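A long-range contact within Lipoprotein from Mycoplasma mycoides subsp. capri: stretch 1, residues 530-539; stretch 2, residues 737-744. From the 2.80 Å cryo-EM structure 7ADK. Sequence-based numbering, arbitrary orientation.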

# COMPACT_ATOMS: atom_id res chain seq x y z
N LYS B 530 40.11 25.67 -4.55
CA LYS B 530 39.51 24.48 -3.92
C LYS B 530 39.04 23.45 -4.94
O LYS B 530 39.42 22.29 -4.86
N TYR B 531 38.23 23.85 -5.91
CA TYR B 531 37.62 22.97 -6.93
C TYR B 531 38.52 22.73 -8.15
O TYR B 531 38.07 22.68 -9.30
N ASN B 532 39.83 22.61 -7.90
CA ASN B 532 40.83 22.23 -8.89
C ASN B 532 40.55 20.82 -9.44
O ASN B 532 40.13 19.93 -8.72
N GLY B 533 40.77 20.62 -10.74
CA GLY B 533 40.58 19.34 -11.43
C GLY B 533 39.13 18.90 -11.65
O GLY B 533 38.86 18.20 -12.62
N ALA B 534 38.18 19.35 -10.82
CA ALA B 534 36.75 19.05 -10.95
C ALA B 534 36.18 19.49 -12.30
O ALA B 534 36.45 20.60 -12.77
N GLY B 535 35.37 18.63 -12.93
CA GLY B 535 34.73 18.87 -14.21
C GLY B 535 33.26 19.23 -14.11
O GLY B 535 32.77 19.68 -13.09
N ILE B 536 32.53 19.01 -15.21
CA ILE B 536 31.08 19.19 -15.30
C ILE B 536 30.45 17.92 -15.85
O ILE B 536 31.05 17.25 -16.68
N PHE B 537 29.23 17.60 -15.45
CA PHE B 537 28.47 16.48 -16.01
C PHE B 537 26.96 16.76 -15.99
O PHE B 537 26.48 17.66 -15.31
N ALA B 538 26.20 15.97 -16.72
CA ALA B 538 24.75 15.85 -16.53
C ALA B 538 24.41 14.43 -16.11
O ALA B 538 24.99 13.50 -16.67
N ASP B 539 23.52 14.23 -15.14
CA ASP B 539 23.28 12.89 -14.60
C ASP B 539 22.47 12.00 -15.58
O ASP B 539 21.27 11.80 -15.44
N VAL B 737 39.39 8.44 -9.09
CA VAL B 737 38.11 9.15 -9.07
C VAL B 737 38.27 10.58 -9.59
O VAL B 737 39.32 11.20 -9.44
N LYS B 738 37.20 11.14 -10.17
CA LYS B 738 37.11 12.55 -10.54
C LYS B 738 35.78 13.14 -10.08
O LYS B 738 34.76 12.44 -10.08
N LYS B 739 35.81 14.39 -9.63
CA LYS B 739 34.66 15.17 -9.14
C LYS B 739 34.04 16.00 -10.26
O LYS B 739 34.77 16.49 -11.11
N TYR B 740 32.73 16.19 -10.26
CA TYR B 740 32.02 16.94 -11.30
C TYR B 740 30.84 17.76 -10.75
O TYR B 740 30.06 17.26 -9.95
N PHE B 741 30.69 19.00 -11.19
CA PHE B 741 29.48 19.80 -10.95
C PHE B 741 28.35 19.43 -11.91
O PHE B 741 28.58 19.14 -13.08
N ASN B 742 27.10 19.53 -11.46
CA ASN B 742 25.92 19.39 -12.32
C ASN B 742 25.81 20.57 -13.31
O ASN B 742 25.90 21.74 -12.95
N TYR B 743 25.57 20.25 -14.58
CA TYR B 743 25.53 21.16 -15.72
C TYR B 743 24.47 20.76 -16.76
O TYR B 743 24.08 19.60 -16.87
N GLY B 744 24.03 21.72 -17.58
CA GLY B 744 23.15 21.52 -18.73
C GLY B 744 21.77 22.17 -18.59
O GLY B 744 21.46 22.77 -17.56

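Two strands, 535-537 and 737-742, lie side by side in parallel, joining parts of the chain more than 200 residues apart. The polar pairing between them is entirely backbone to backbone. Gly535 N donates to Lys739 O at 2.9 Å, and Gly535 O accepts from Phe741 N at 2.9 Å. Phe537 N then donates to Phe741 O, also at 2.9 Å. The last bond runs from Tyr743 N to Phe537 O at 2.8 Å and is more bent, with an angle of 138° against about 160° for the others. Gly535 and Phe537 therefore use both their N and O across the contact. Each of the four acceptors also receives a CA-H contact, such as Ile536 CA to Phe741 O at 3.3 Å.

No side-chain donor or acceptor makes a hydrogen bond across the stretches. Lys738 is fully extended, all t, and its CE comes 3.3 Å from Gly533 O, a carbon contact. Lys739 (chi1 m) leads its end away. Asn742, with chi1 at -91°, between wells, brings ND2 within 3.4 Å of Phe537 CE2, a ring carbon and not a polar partner. Both carboxylate oxygens of Asp539 and Tyr743 OH are satisfied elsewhere in the structure.

Ile536 and Phe741 point to one face of the sheet. Phe741 has chi1 m, and its ring reaches back along stretch 1. Its edge meets the face of Tyr531 (chi1 m), with centroids 5.4 Å apart and planes at 71°; Tyr531 CG lies 3.7 Å from Phe741 CZ. Ala534 CB adds to this cluster, 4.2 Å from Phe741 CE2. Ile536, chi1 p, places CD1 3.7 Å from Tyr743 CD2. Tyr743 is t at chi1; its CB points toward stretch 1 while the end of its side chain leads away.

Phe537, Tyr740 and Asn742 point to the other face. Phe537 has chi1 at 89°, in the p well, and its CD2 packs 3.5 Å from Tyr740 CB. Tyr740, chi1 m, sets its ring beside the backbone of Gly535 and Ile536, with CD1 3.7 Å from Ile536 O. Gly535 leaves room for this ring: an ideal CB there would sit 3.1 Å from Tyr740 CD1, a tight approach. Beyond the strand, Ala538 CB lies 3.5 Å from Tyr743 O. Lys530, Asn532 and Val737 do not reach the opposite stretch.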

# COMPACT_ATOMS: atom_id res chain seq x y z
CB LYS B 530 38.38 24.91 -2.97
CG LYS B 530 37.83 23.70 -2.21
CD LYS B 530 36.78 24.09 -1.17
CE LYS B 530 36.26 22.82 -0.50
NZ LYS B 530 35.22 23.09 0.52
CB TYR B 531 36.23 23.50 -7.27
CG TYR B 531 35.36 23.65 -6.04
CD1 TYR B 531 34.93 22.51 -5.35
CD2 TYR B 531 34.99 24.93 -5.59
CE1 TYR B 531 34.16 22.64 -4.18
CE2 TYR B 531 34.20 25.07 -4.43
CZ TYR B 531 33.78 23.92 -3.73
OH TYR B 531 33.02 24.05 -2.62
CB ASN B 532 42.22 22.33 -8.24
CG ASN B 532 43.35 22.11 -9.22
OD1 ASN B 532 43.33 22.56 -10.35
ND2 ASN B 532 44.36 21.39 -8.83
CB ALA B 534 35.99 19.70 -9.80
CB ILE B 536 30.70 20.40 -16.18
CG1 ILE B 536 31.25 20.35 -17.62
CG2 ILE B 536 31.12 21.71 -15.50
CD1 ILE B 536 30.24 19.85 -18.64
CB PHE B 537 28.85 15.17 -15.28
CG PHE B 537 28.05 14.85 -14.05
CD1 PHE B 537 27.28 13.68 -13.99
CD2 PHE B 537 28.02 15.73 -12.96
CE1 PHE B 537 26.49 13.41 -12.87
CE2 PHE B 537 27.22 15.47 -11.84
CZ PHE B 537 26.45 14.31 -11.80
CB ALA B 538 24.06 16.20 -17.84
CB ASP B 539 22.68 13.01 -13.19
CG ASP B 539 22.79 11.72 -12.37
OD1 ASP B 539 23.65 10.87 -12.68
OD2 ASP B 539 22.01 11.52 -11.42
CB VAL B 737 37.43 9.19 -7.69
CG1 VAL B 737 37.12 7.80 -7.15
CG2 VAL B 737 38.20 9.96 -6.64
CB LYS B 738 37.37 12.68 -12.05
CG LYS B 738 37.41 14.13 -12.52
CD LYS B 738 37.91 14.21 -13.97
CE LYS B 738 37.82 15.63 -14.49
NZ LYS B 738 38.32 15.74 -15.85
CB LYS B 739 35.08 16.07 -7.97
CG LYS B 739 35.68 15.31 -6.78
CD LYS B 739 36.09 16.25 -5.65
CE LYS B 739 36.97 15.52 -4.64
NZ LYS B 739 37.36 16.35 -3.50
CB TYR B 740 31.51 15.98 -12.37
CG TYR B 740 32.48 15.01 -13.02
CD1 TYR B 740 33.02 15.28 -14.29
CD2 TYR B 740 32.79 13.79 -12.40
CE1 TYR B 740 33.85 14.35 -14.93
CE2 TYR B 740 33.63 12.86 -13.04
CZ TYR B 740 34.15 13.12 -14.32
OH TYR B 740 34.90 12.21 -14.98
CB PHE B 741 29.78 21.29 -11.13
CG PHE B 741 30.74 21.85 -10.11
CD1 PHE B 741 30.29 22.13 -8.82
CD2 PHE B 741 32.08 22.08 -10.46
CE1 PHE B 741 31.17 22.65 -7.86
CE2 PHE B 741 32.95 22.62 -9.51
CZ PHE B 741 32.50 22.91 -8.22
CB ASN B 742 24.67 19.29 -11.44
CG ASN B 742 24.27 17.88 -11.07
OD1 ASN B 742 23.35 17.31 -11.64
ND2 ASN B 742 24.87 17.27 -10.08
CB TYR B 743 26.93 21.20 -16.34
CG TYR B 743 27.02 22.01 -17.61
CD1 TYR B 743 27.09 23.41 -17.56
CD2 TYR B 743 26.91 21.37 -18.85
CE1 TYR B 743 27.06 24.17 -18.74
CE2 TYR B 743 26.86 22.12 -20.03
CZ TYR B 743 26.96 23.52 -19.98
OH TYR B 743 27.02 24.22 -21.13